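Long-range contacts in uncharacterized protein YLR132C (Kluyveromyces marxianus, PDB 6PFQ), which probably acts as a U6 snRNA exoribonuclease (Usb1) of the 2H phosphodiesterase superfamily, trimming RNA at its 3' end: residues Val117-Pro122 with Leu153-Gly158; Pro95-Gly100 with Asn197-Cys202; Leu12-Arg17 with Leu59-Ser64; Gln23-Leu28 with Leu191-Ala196. One frame throughout, in Å; residues are numbered along the deposited sequence.

Interaction 1: residues Val117-Pro122 with Leu153-Gly158. Unlike the reference sequence in segment 117-122: P122 (reference Gln).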
loop_
_atom_site.group_PDB
_atom_site.type_symbol
_atom_site.label_atom_id
_atom_site.label_comp_id
_atom_site.label_asym_id
_atom_site.label_seq_id
_atom_site.Cartn_x
_atom_site.Cartn_y
_atom_site.Cartn_z
ATOM N N VAL A 117 -6.531 3.491 -3.052
ATOM C CA VAL A 117 -6.724 3.985 -4.421
ATOM C C VAL A 117 -5.537 3.528 -5.257
ATOM O O VAL A 117 -4.397 3.510 -4.777
ATOM C CB VAL A 117 -6.863 5.532 -4.454
ATOM C CG1 VAL A 117 -7.254 5.997 -5.908
ATOM C CG2 VAL A 117 -7.925 5.982 -3.386
ATOM N N GLY A 118 -5.806 3.085 -6.490
ATOM C CA GLY A 118 -4.728 2.630 -7.350
ATOM C C GLY A 118 -3.834 3.758 -7.859
ATOM O O GLY A 118 -4.236 4.917 -7.995
ATOM N N LEU A 119 -2.588 3.412 -8.182
ATOM C CA LEU A 119 -1.706 4.433 -8.750
ATOM C C LEU A 119 -2.126 4.816 -10.166
ATOM O O LEU A 119 -2.642 3.991 -10.936
ATOM C CB LEU A 119 -0.265 3.934 -8.803
ATOM C CG LEU A 119 0.612 4.458 -7.632
ATOM C CD1 LEU A 119 0.032 3.980 -6.267
ATOM C CD2 LEU A 119 2.060 3.983 -7.781
ATOM N N SER A 120 -1.843 6.071 -10.521
ATOM C CA SER A 120 -2.119 6.543 -11.882
ATOM C C SER A 120 -1.248 5.828 -12.922
ATOM O O SER A 120 -0.215 5.208 -12.623
ATOM C CB SER A 120 -1.874 8.057 -11.967
ATOM O OG SER A 120 -0.482 8.313 -11.950
ATOM N N GLU A 121 -1.705 5.901 -14.180
ATOM C CA GLU A 121 -0.964 5.249 -15.257
ATOM C C GLU A 121 0.477 5.740 -15.344
ATOM O O GLU A 121 1.380 4.895 -15.438
ATOM C CB GLU A 121 -1.693 5.447 -16.591
ATOM C CG GLU A 121 -1.090 4.568 -17.649
ATOM C CD GLU A 121 -1.769 4.750 -19.010
ATOM O OE1 GLU A 121 -2.398 5.798 -19.249
ATOM O OE2 GLU A 121 -1.681 3.815 -19.804
ATOM N N PRO A 122 0.769 7.042 -15.297
ATOM C CA PRO A 122 2.189 7.450 -15.331
ATOM C C PRO A 122 2.975 6.993 -14.112
ATOM O O PRO A 122 4.146 6.633 -14.247
ATOM C CB PRO A 122 2.119 8.983 -15.401
ATOM C CG PRO A 122 0.731 9.306 -15.874
ATOM C CD PRO A 122 -0.142 8.210 -15.323
ATOM N N LEU A 153 -0.662 -1.922 -7.998
ATOM C CA LEU A 153 -0.017 -0.854 -7.231
ATOM C C LEU A 153 -1.063 0.081 -6.665
ATOM O O LEU A 153 -1.955 0.506 -7.393
ATOM C CB LEU A 153 0.941 -0.039 -8.100
ATOM C CG LEU A 153 2.195 -0.824 -8.543
ATOM C CD1 LEU A 153 2.951 0.048 -9.594
ATOM C CD2 LEU A 153 3.068 -1.137 -7.306
ATOM N N HIS A 154 -0.935 0.430 -5.380
ATOM C CA HIS A 154 -1.949 1.268 -4.739
ATOM C C HIS A 154 -1.354 1.979 -3.528
ATOM O O HIS A 154 -0.273 1.641 -3.056
ATOM C CB HIS A 154 -3.147 0.421 -4.295
ATOM C CG HIS A 154 -2.798 -0.593 -3.242
ATOM N ND1 HIS A 154 -2.217 -1.814 -3.541
ATOM C CD2 HIS A 154 -2.955 -0.566 -1.892
ATOM C CE1 HIS A 154 -2.051 -2.507 -2.418
ATOM N NE2 HIS A 154 -2.471 -1.764 -1.408
ATOM N N VAL A 155 -2.091 2.979 -3.020
ATOM C CA VAL A 155 -1.852 3.529 -1.683
ATOM C C VAL A 155 -3.061 3.211 -0.825
ATOM O O VAL A 155 -4.182 3.545 -1.212
ATOM C CB VAL A 155 -1.653 5.052 -1.718
ATOM C CG1 VAL A 155 -1.578 5.620 -0.244
ATOM C CG2 VAL A 155 -0.432 5.403 -2.596
ATOM N N SER A 156 -2.834 2.608 0.359
ATOM C CA SER A 156 -3.912 2.402 1.311
ATOM C C SER A 156 -4.036 3.601 2.247
ATOM O O SER A 156 -3.029 4.154 2.726
ATOM C CB SER A 156 -3.690 1.133 2.135
ATOM O OG SER A 156 -3.881 0.001 1.295
ATOM N N PHE A 157 -5.283 3.999 2.509
ATOM C CA PHE A 157 -5.554 5.173 3.340
ATOM C C PHE A 157 -6.214 4.838 4.671
ATOM O O PHE A 157 -6.125 5.632 5.614
ATOM C CB PHE A 157 -6.442 6.170 2.577
ATOM C CG PHE A 157 -5.744 6.770 1.382
ATOM C CD1 PHE A 157 -4.877 7.834 1.543
ATOM C CD2 PHE A 157 -5.929 6.229 0.109
ATOM C CE1 PHE A 157 -4.213 8.399 0.450
ATOM C CE2 PHE A 157 -5.260 6.776 -0.978
ATOM C CZ PHE A 157 -4.382 7.843 -0.810
ATOM N N GLY A 158 -6.917 3.716 4.746
ATOM C CA GLY A 158 -7.601 3.351 5.970
ATOM C C GLY A 158 -7.640 1.851 6.078
ATOM O O GLY A 158 -7.404 1.149 5.094
#
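H154 holds CG in the crowded position between its backbone N and carbonyl carbon (chi1 64°), which turns the imidazole away from the neighbouring strand; V117 CG2 and F157 CG each lie anti to their own carbonyl carbon, so that methyl and ring converge. This is an antiparallel beta ladder in the 2H phosphodiesterase fold, and H154-V155-S156 is one of the family's HxS motifs. V117 N donates to V155 O (3.0 Å) in the carbonyl plane, and V155 N returns a bond to V117 O (2.9 Å) nearly along the C=O axis. L119 N reaches L153 O (3.1 Å) from above the carbonyl plane. Between these bonds the backbones close in until G118 CA and H154 CA are 4.0 Å apart. The imidazole ND1 is hydrogen-bonded to N152 O and the ring stacks with Y105, which fixes its rotation; UMP has been seen bound at H154, S156 and N152. On the apolar face, branched V155 sets CG2 against L119 CD1 and CG1 over one face of the F157 ring, towards its rim. F157 and G158 together face L115 as a classic beta bulge, and the ring's CE2 meets V117 CG2 obliquely at 3.7 Å.

Interaction 2: residues Pro95-Gly100 with Asn197-Cys202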
loop_
_atom_site.group_PDB
_atom_site.type_symbol
_atom_site.label_atom_id
_atom_site.label_comp_id
_atom_site.label_asym_id
_atom_site.label_seq_id
_atom_site.Cartn_x
_atom_site.Cartn_y
_atom_site.Cartn_z
ATOM N N PRO A 95 7.308 9.752 -9.531
ATOM C CA PRO A 95 6.099 10.437 -9.068
ATOM C C PRO A 95 5.105 9.415 -8.541
ATOM O O PRO A 95 5.042 8.271 -9.006
ATOM C CB PRO A 95 5.577 11.112 -10.343
ATOM C CG PRO A 95 6.013 10.152 -11.446
ATOM C CD PRO A 95 7.319 9.523 -10.992
ATOM N N VAL A 96 4.349 9.821 -7.524
ATOM C CA VAL A 96 3.246 9.008 -7.037
ATOM C C VAL A 96 1.979 9.846 -7.098
ATOM O O VAL A 96 1.862 10.881 -6.425
ATOM C CB VAL A 96 3.492 8.477 -5.617
ATOM C CG1 VAL A 96 2.298 7.674 -5.165
ATOM C CG2 VAL A 96 4.717 7.584 -5.596
ATOM N N ALA A 97 1.007 9.365 -7.856
ATOM C CA ALA A 97 -0.300 10.007 -7.941
ATOM C C ALA A 97 -1.294 8.885 -8.165
ATOM O O ALA A 97 -0.906 7.753 -8.471
ATOM C CB ALA A 97 -0.370 11.053 -9.080
ATOM N N LEU A 98 -2.568 9.179 -7.928
ATOM C CA LEU A 98 -3.604 8.150 -7.856
ATOM C C LEU A 98 -4.662 8.359 -8.934
ATOM O O LEU A 98 -4.883 9.477 -9.408
ATOM C CB LEU A 98 -4.262 8.162 -6.482
ATOM C CG LEU A 98 -3.136 8.065 -5.412
ATOM C CD1 LEU A 98 -3.659 8.549 -4.094
ATOM C CD2 LEU A 98 -2.559 6.621 -5.367
ATOM N N SER A 99 -5.325 7.275 -9.316
ATOM C CA SER A 99 -6.349 7.393 -10.335
ATOM C C SER A 99 -7.475 6.436 -9.979
ATOM O O SER A 99 -7.242 5.405 -9.328
ATOM C CB SER A 99 -5.707 7.052 -11.691
ATOM O OG SER A 99 -6.670 6.880 -12.647
ATOM N N GLY A 100 -8.707 6.783 -10.373
ATOM C CA GLY A 100 -9.783 5.803 -10.253
ATOM C C GLY A 100 -10.451 5.877 -8.894
ATOM O O GLY A 100 -10.334 6.859 -8.160
ATOM N N ASN A 197 -4.840 16.136 -4.587
ATOM C CA ASN A 197 -3.930 16.606 -3.554
ATOM C C ASN A 197 -2.953 15.565 -3.020
ATOM O O ASN A 197 -1.915 15.947 -2.459
ATOM C CB ASN A 197 -4.747 17.135 -2.382
ATOM C CG ASN A 197 -5.345 18.468 -2.688
ATOM O OD1 ASN A 197 -4.671 19.479 -2.553
ATOM N ND2 ASN A 197 -6.600 18.483 -3.151
ATOM N N LEU A 198 -3.284 14.279 -3.122
ATOM C CA LEU A 198 -2.447 13.211 -2.567
ATOM C C LEU A 198 -1.477 12.760 -3.660
ATOM O O LEU A 198 -1.602 11.696 -4.288
ATOM C CB LEU A 198 -3.321 12.066 -2.023
ATOM C CG LEU A 198 -3.758 12.225 -0.535
ATOM C CD1 LEU A 198 -2.541 12.144 0.408
ATOM C CD2 LEU A 198 -4.554 13.520 -0.278
ATOM N N GLN A 199 -0.531 13.654 -3.945
ATOM C CA GLN A 199 0.517 13.397 -4.917
ATOM C C GLN A 199 1.870 13.656 -4.261
ATOM O O GLN A 199 1.987 14.499 -3.364
ATOM C CB GLN A 199 0.363 14.261 -6.176
ATOM C CG GLN A 199 -1.062 14.215 -6.722
ATOM C CD GLN A 199 -1.182 14.797 -8.109
ATOM O OE1 GLN A 199 -0.178 15.049 -8.776
ATOM N NE2 GLN A 199 -2.425 15.004 -8.562
ATOM N N PHE A 200 2.872 12.895 -4.703
ATOM C CA PHE A 200 4.179 12.847 -4.067
ATOM C C PHE A 200 5.259 12.643 -5.130
ATOM O O PHE A 200 5.008 12.109 -6.214
ATOM C CB PHE A 200 4.260 11.711 -3.025
ATOM C CG PHE A 200 3.140 11.718 -2.027
ATOM C CD1 PHE A 200 1.949 11.066 -2.299
ATOM C CD2 PHE A 200 3.285 12.362 -0.810
ATOM C CE1 PHE A 200 0.905 11.074 -1.388
ATOM C CE2 PHE A 200 2.235 12.378 0.107
ATOM C CZ PHE A 200 1.049 11.734 -0.187
ATOM N N ARG A 201 6.486 13.035 -4.797
ATOM C CA ARG A 201 7.646 12.651 -5.595
ATOM C C ARG A 201 8.646 11.991 -4.665
ATOM O O ARG A 201 9.040 12.592 -3.661
ATOM C CB ARG A 201 8.292 13.849 -6.289
ATOM C CG ARG A 201 9.446 13.461 -7.227
ATOM C CD ARG A 201 9.813 14.585 -8.218
ATOM N NE ARG A 201 8.810 14.763 -9.262
ATOM C CZ ARG A 201 8.668 13.971 -10.329
ATOM N NH1 ARG A 201 9.462 12.912 -10.519
ATOM N NH2 ARG A 201 7.717 14.232 -11.206
ATOM N N CYS A 202 9.020 10.745 -4.961
ATOM C CA CYS A 202 9.910 9.990 -4.077
ATOM C C CYS A 202 11.305 9.995 -4.680
ATOM O O CYS A 202 11.453 9.693 -5.858
ATOM C CB CYS A 202 9.419 8.546 -3.901
ATOM S SG CYS A 202 7.773 8.534 -3.170
HETATM O O HOH W 1 -3.176 11.520 -6.560
#
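F200 O is gripped twice, by a nearly straight hydrogen bond from V96 N (2.7 Å, 173° at the hydrogen) and by a weaker CA-H...O contact from P95 CA (3.5 Å). V96 O mirrors it, accepting a hydrogen bond from F200 N (2.8 Å) in its carbonyl plane and a CA-H...O contact from Q199 CA (3.2 Å). Together they make a short antiparallel ladder. Beyond A97 the chains part and one water takes over: it accepts from L98 N and donates to L198 O, 2.8 Å from each. L198 is the centre of an inverse gamma turn that leads out of helix 191-197, so this water spans the place where the strand has yet to begin. On the face that carries V96 and F200, beta-branched V96 sets CG2 against C202 SG (4.0 Å). L98 CD1 lies alongside L198 CB. The opposite face, with P95 and R201, is more polar. P95 CB sits over one face of the R201 guanidinium, 3.9 Å from NH2, while NH1 is hydrogen-bonded to S93 OG. Small A97 leaves its CB to the flat amide end of Q199, whose NE2 is hydrogen-bonded to R195 O. Strand 94-99 is also paired with strand 112-119; L14 and L16 of strand 9-16 pack beneath V96, F200 and C202, and helix 20-39 reaches L198 through M26 and F200 through Q22.

Interaction 3: residues Leu12-Arg17 with Leu59-Ser64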
loop_
_atom_site.group_PDB
_atom_site.type_symbol
_atom_site.label_atom_id
_atom_site.label_comp_id
_atom_site.label_asym_id
_atom_site.label_seq_id
_atom_site.Cartn_x
_atom_site.Cartn_y
_atom_site.Cartn_z
ATOM N N LEU A 12 10.153 -4.334 -0.180
ATOM C CA LEU A 12 10.499 -3.041 -0.763
ATOM C C LEU A 12 9.268 -2.149 -0.816
ATOM O O LEU A 12 8.176 -2.627 -1.116
ATOM C CB LEU A 12 11.027 -3.210 -2.184
ATOM C CG LEU A 12 12.452 -3.751 -2.086
ATOM C CD1 LEU A 12 12.796 -4.605 -3.312
ATOM C CD2 LEU A 12 13.412 -2.582 -1.907
ATOM N N PHE A 13 9.441 -0.850 -0.558
ATOM C CA PHE A 13 8.293 0.051 -0.583
ATOM C C PHE A 13 8.765 1.488 -0.774
ATOM O O PHE A 13 9.954 1.783 -0.691
ATOM C CB PHE A 13 7.458 -0.045 0.703
ATOM C CG PHE A 13 8.247 0.223 1.975
ATOM C CD1 PHE A 13 9.048 -0.765 2.539
ATOM C CD2 PHE A 13 8.131 1.449 2.636
ATOM C CE1 PHE A 13 9.750 -0.518 3.741
ATOM C CE2 PHE A 13 8.815 1.695 3.820
ATOM C CZ PHE A 13 9.601 0.721 4.375
ATOM N N LEU A 14 7.808 2.356 -1.124
ATOM C CA LEU A 14 7.955 3.813 -1.154
ATOM C C LEU A 14 7.285 4.378 0.085
ATOM O O LEU A 14 6.225 3.901 0.500
ATOM C CB LEU A 14 7.272 4.449 -2.387
ATOM C CG LEU A 14 7.655 4.040 -3.796
ATOM C CD1 LEU A 14 6.943 4.875 -4.798
ATOM C CD2 LEU A 14 9.165 4.244 -3.964
ATOM N N GLU A 15 7.882 5.400 0.671
ATOM C CA GLU A 15 7.324 6.052 1.854
ATOM C C GLU A 15 6.803 7.430 1.465
ATOM O O GLU A 15 7.505 8.183 0.775
ATOM C CB GLU A 15 8.403 6.158 2.937
ATOM C CG GLU A 15 8.002 6.905 4.142
ATOM C CD GLU A 15 9.170 7.015 5.114
ATOM O OE1 GLU A 15 9.385 6.053 5.877
ATOM O OE2 GLU A 15 9.870 8.042 5.062
ATOM N N LEU A 16 5.571 7.744 1.883
ATOM C CA LEU A 16 4.853 8.970 1.508
ATOM C C LEU A 16 4.545 9.768 2.772
ATOM O O LEU A 16 3.637 9.416 3.536
ATOM C CB LEU A 16 3.543 8.660 0.760
ATOM C CG LEU A 16 3.628 7.602 -0.338
ATOM C CD1 LEU A 16 2.216 7.380 -0.892
ATOM C CD2 LEU A 16 4.578 8.092 -1.458
ATOM N N ARG A 17 5.298 10.833 3.011
ATOM C CA ARG A 17 5.041 11.683 4.163
ATOM C C ARG A 17 4.070 12.776 3.747
ATOM O O ARG A 17 4.322 13.483 2.769
ATOM C CB ARG A 17 6.348 12.250 4.714
ATOM C CG ARG A 17 7.304 11.139 5.229
ATOM C CD ARG A 17 8.693 11.691 5.604
ATOM N NE ARG A 17 8.536 12.912 6.384
ATOM C CZ ARG A 17 8.465 12.927 7.716
ATOM N NH1 ARG A 17 8.548 11.791 8.401
ATOM N NH2 ARG A 17 8.297 14.069 8.355
ATOM N N LEU A 59 2.302 7.207 4.751
ATOM C CA LEU A 59 1.675 6.172 3.938
ATOM C C LEU A 59 2.747 5.467 3.086
ATOM O O LEU A 59 3.937 5.821 3.112
ATOM C CB LEU A 59 0.582 6.799 3.073
ATOM C CG LEU A 59 -0.510 7.512 3.879
ATOM C CD1 LEU A 59 -1.654 8.013 2.960
ATOM C CD2 LEU A 59 -1.104 6.642 5.002
ATOM N N HIS A 60 2.322 4.465 2.315
ATOM C CA HIS A 60 3.263 3.601 1.623
ATOM C C HIS A 60 2.728 3.210 0.252
ATOM O O HIS A 60 1.524 3.284 -0.010
ATOM C CB HIS A 60 3.559 2.355 2.485
ATOM C CG HIS A 60 4.014 2.691 3.869
ATOM N ND1 HIS A 60 3.137 2.859 4.923
ATOM C CD2 HIS A 60 5.253 2.926 4.366
ATOM C CE1 HIS A 60 3.816 3.169 6.008
ATOM N NE2 HIS A 60 5.104 3.214 5.700
ATOM N N VAL A 61 3.649 2.846 -0.643
ATOM C CA VAL A 61 3.334 2.012 -1.809
ATOM C C VAL A 61 4.181 0.749 -1.693
ATOM O O VAL A 61 5.413 0.835 -1.723
ATOM C CB VAL A 61 3.622 2.709 -3.142
ATOM C CG1 VAL A 61 3.287 1.757 -4.324
ATOM C CG2 VAL A 61 2.902 4.055 -3.266
ATOM N N SER A 62 3.537 -0.408 -1.553
ATOM C CA SER A 62 4.271 -1.677 -1.592
ATOM C C SER A 62 4.806 -1.933 -2.996
ATOM O O SER A 62 4.077 -1.790 -3.983
ATOM C CB SER A 62 3.359 -2.837 -1.185
ATOM O OG SER A 62 2.912 -2.629 0.131
ATOM N N LEU A 63 6.077 -2.335 -3.076
ATOM C CA LEU A 63 6.752 -2.613 -4.339
ATOM C C LEU A 63 7.191 -4.061 -4.468
ATOM O O LEU A 63 7.627 -4.463 -5.557
ATOM C CB LEU A 63 7.985 -1.704 -4.498
ATOM C CG LEU A 63 7.680 -0.216 -4.525
ATOM C CD1 LEU A 63 9.018 0.614 -4.531
ATOM C CD2 LEU A 63 6.852 0.116 -5.744
ATOM N N SER A 64 7.077 -4.858 -3.406
ATOM C CA SER A 64 7.318 -6.294 -3.500
ATOM C C SER A 64 6.373 -7.015 -2.556
ATOM O O SER A 64 5.824 -6.421 -1.616
ATOM C CB SER A 64 8.767 -6.670 -3.148
ATOM O OG SER A 64 8.961 -6.478 -1.758
#
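Leucine branches lean diagonally across the ladder here rather than meeting their direct partners head on. L14 carries CG anti to its carbonyl carbon (chi1 -58°), which swings CD2 past V61 to L63 CD1 at 3.7 Å. L16 does the same at the next hydrogen-bonded pair: its CD1 slants to V61 CG2 (4.1 Å), while its CB rests on L59 O (3.7 Å). V61 thus fits between the two leucines, its CB against L14 CB and its CG2 against L16 CD1, a place for a short, beta-branched side chain. L63 CB presses on L12 O, which also accepts a hydrogen bond from L63 N (2.9 Å) and a weak one from S64 N. Strands 9-16 and 59-68 run antiparallel, with L14-V61 and L16-L59 as hydrogen-bonded pairs; L59, L16 and V61 all pack on V155. The opposite face belongs to the other HxS motif of the 2H fold, the first along the chain, H60-V61-S62, whose histidine and serine have been seen to bind UMP. There the F13 ring, with CG in the crowded position (chi1 57°), runs beside the imidazole, its CD2 at the edge of the H60 ring, 3.7 Å from H60 CD2, with the planes oblique at 67°. E15 OE1 lies 5.1 Å from H60 NE2, without contact, and might mildly favour a protonated imidazole. At the far end S64 OG, between its own backbone N and carbonyl carbon, accepts from L12 N (2.9 Å) and touches L12 CB; an alanine here would remove that acceptor and would probably loosen this end of the pairing.

Interaction 4: residues Gln23-Leu28 with Leu191-Ala196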
loop_
_atom_site.group_PDB
_atom_site.type_symbol
_atom_site.label_atom_id
_atom_site.label_comp_id
_atom_site.label_asym_id
_atom_site.label_seq_id
_atom_site.Cartn_x
_atom_site.Cartn_y
_atom_site.Cartn_z
ATOM N N GLN A 23 -2.901 15.900 5.182
ATOM C CA GLN A 23 -3.468 15.276 6.377
ATOM C C GLN A 23 -4.913 15.697 6.592
ATOM O O GLN A 23 -5.764 14.862 6.936
ATOM C CB GLN A 23 -2.622 15.628 7.607
ATOM C CG GLN A 23 -1.207 15.083 7.549
ATOM C CD GLN A 23 -0.296 15.747 8.604
ATOM O OE1 GLN A 23 -0.779 16.376 9.548
ATOM N NE2 GLN A 23 1.020 15.628 8.419
ATOM N N GLN A 24 -5.208 16.996 6.392
ATOM C CA GLN A 24 -6.558 17.514 6.628
ATOM C C GLN A 24 -7.535 17.000 5.595
ATOM O O GLN A 24 -8.713 16.761 5.908
ATOM C CB GLN A 24 -6.558 19.047 6.591
ATOM C CG GLN A 24 -5.591 19.686 7.543
ATOM C CD GLN A 24 -5.572 21.198 7.397
ATOM O OE1 GLN A 24 -6.470 21.788 6.788
ATOM N NE2 GLN A 24 -4.546 21.828 7.947
ATOM N N ILE A 25 -7.079 16.884 4.340
ATOM C CA ILE A 25 -7.917 16.274 3.311
ATOM C C ILE A 25 -8.216 14.825 3.681
ATOM O O ILE A 25 -9.358 14.362 3.594
ATOM C CB ILE A 25 -7.233 16.421 1.938
ATOM C CG1 ILE A 25 -7.330 17.905 1.534
ATOM C CG2 ILE A 25 -7.883 15.530 0.862
ATOM C CD1 ILE A 25 -6.588 18.220 0.316
ATOM N N MET A 26 -7.220 14.096 4.151
ATOM C CA MET A 26 -7.520 12.695 4.454
ATOM C C MET A 26 -8.446 12.575 5.668
ATOM O O MET A 26 -9.322 11.702 5.689
ATOM C CB MET A 26 -6.225 11.902 4.670
ATOM C CG MET A 26 -5.420 11.660 3.353
ATOM S SD MET A 26 -6.493 11.114 1.947
ATOM C CE MET A 26 -7.301 9.669 2.742
ATOM N N ASP A 27 -8.330 13.481 6.645
ATOM C CA ASP A 27 -9.301 13.522 7.740
ATOM C C ASP A 27 -10.727 13.634 7.197
ATOM O O ASP A 27 -11.607 12.844 7.557
ATOM C CB ASP A 27 -9.000 14.700 8.677
ATOM C CG ASP A 27 -7.694 14.542 9.446
ATOM O OD1 ASP A 27 -7.146 13.420 9.535
ATOM O OD2 ASP A 27 -7.182 15.555 9.972
ATOM N N LEU A 28 -10.992 14.604 6.310
ATOM C CA LEU A 28 -12.387 14.768 5.895
ATOM C C LEU A 28 -12.828 13.645 4.959
ATOM O O LEU A 28 -13.984 13.208 5.026
ATOM C CB LEU A 28 -12.638 16.167 5.274
ATOM C CG LEU A 28 -12.448 16.556 3.801
ATOM C CD1 LEU A 28 -13.578 16.070 2.858
ATOM C CD2 LEU A 28 -12.230 18.079 3.641
ATOM N N LEU A 191 -13.460 11.817 -3.811
ATOM C CA LEU A 191 -12.257 11.302 -4.450
ATOM C C LEU A 191 -11.567 12.298 -5.379
ATOM O O LEU A 191 -10.322 12.280 -5.421
ATOM C CB LEU A 191 -12.571 9.995 -5.194
ATOM C CG LEU A 191 -12.557 8.788 -4.234
ATOM C CD1 LEU A 191 -12.949 7.517 -4.981
ATOM C CD2 LEU A 191 -11.150 8.589 -3.649
ATOM N N PRO A 192 -12.259 13.190 -6.098
ATOM C CA PRO A 192 -11.501 14.171 -6.900
ATOM C C PRO A 192 -10.593 15.028 -6.049
ATOM O O PRO A 192 -9.463 15.320 -6.460
ATOM C CB PRO A 192 -12.594 14.988 -7.601
ATOM C CG PRO A 192 -13.727 13.986 -7.759
ATOM C CD PRO A 192 -13.697 13.193 -6.429
ATOM N N LEU A 193 -11.069 15.447 -4.865
ATOM C CA LEU A 193 -10.238 16.211 -3.941
ATOM C C LEU A 193 -9.026 15.394 -3.496
ATOM O O LEU A 193 -7.909 15.914 -3.397
ATOM C CB LEU A 193 -11.087 16.628 -2.733
ATOM C CG LEU A 193 -10.351 17.292 -1.569
ATOM C CD1 LEU A 193 -10.027 18.779 -1.935
ATOM C CD2 LEU A 193 -11.175 17.215 -0.283
ATOM N N LEU A 194 -9.237 14.112 -3.180
ATOM C CA LEU A 194 -8.103 13.295 -2.765
ATOM C C LEU A 194 -7.097 13.176 -3.903
ATOM O O LEU A 194 -5.895 13.425 -3.711
ATOM C CB LEU A 194 -8.601 11.919 -2.303
ATOM C CG LEU A 194 -7.550 10.914 -1.849
ATOM C CD1 LEU A 194 -8.225 9.877 -0.947
ATOM C CD2 LEU A 194 -6.932 10.188 -3.066
ATOM N N ARG A 195 -7.565 12.777 -5.100
ATOM C CA ARG A 195 -6.611 12.561 -6.199
ATOM C C ARG A 195 -5.873 13.853 -6.558
ATOM O O ARG A 195 -4.703 13.813 -6.941
ATOM C CB ARG A 195 -7.320 12.020 -7.450
ATOM C CG ARG A 195 -7.920 10.593 -7.239
ATOM C CD ARG A 195 -8.462 10.001 -8.547
ATOM N NE ARG A 195 -9.523 10.833 -9.086
ATOM C CZ ARG A 195 -10.825 10.550 -9.075
ATOM N NH1 ARG A 195 -11.270 9.425 -8.570
ATOM N NH2 ARG A 195 -11.692 11.419 -9.584
ATOM N N ALA A 196 -6.528 15.009 -6.440
ATOM C CA ALA A 196 -5.830 16.233 -6.824
ATOM C C ALA A 196 -4.713 16.560 -5.838
ATOM O O ALA A 196 -3.719 17.193 -6.205
ATOM C CB ALA A 196 -6.826 17.402 -6.932
#
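L193 reaches across tip to tip, its CG anti to the backbone N (chi1 173°), and sets CD2 3.9 Å from I25 CG2 and 4.1 Å from L28 CD1. Its other branch, CD1, meets I25 CD1, so the leucine fork engages both arms of the beta-branched isoleucine. Next to it M26, bent at chi2 and chi3, curls its thioether obliquely over L194: SD lies 3.6 Å from L194 CD1 and CE 3.8 Å from the same atom. A flexible methionine suits this place, because it can fold to the shape that the leucine offers. An alanine in place of L193 would lose both methyl branches, and would probably leave I25 and L28 poorly packed against the second helix. These are helix-to-helix contacts: 23-28 and 191-196 run nearly antiparallel (157°) with their axes 10.1 Å apart, a gap bridged by branched aliphatic side chains and the methionine thioether. Further out, F157 of strand 154-161 touches both M26 and L194, and W102 touches both L194 and L191. D27 OD1 forms a salt bridge with R50 and a hydrogen bond with H49, and R195 NH1 hydrogen-bonds G100 O. No hydrogen bond crosses between the two segments, so the contact rests on dispersion and apolar burial, which set closeness but little direction; exposed L28 is modelled in two conformers, consistent with loose packing.

How the interactions relate
From the N terminus, strand 9-16 opens interaction 3 and helix 20-39 then opens interaction 4. Residues 59-64 close interaction 3 early, bringing strand 59-68 against strand 9-16. Interaction 2 opens at 95-100 and interaction 1 at 117-122; interaction 1 closes first, at 153-158, so its loop lies wholly within those of interactions 2 and 4. Helix 191-197 closes interaction 4 and the strand after it closes interaction 2, so these two cross, as do 3 and 4. The strands of interactions 1 and 2 share a sheet, joined through S99 N to G118 O, and F157 of that sheet touches L59, L98, M26 and L194, linking all four contacts.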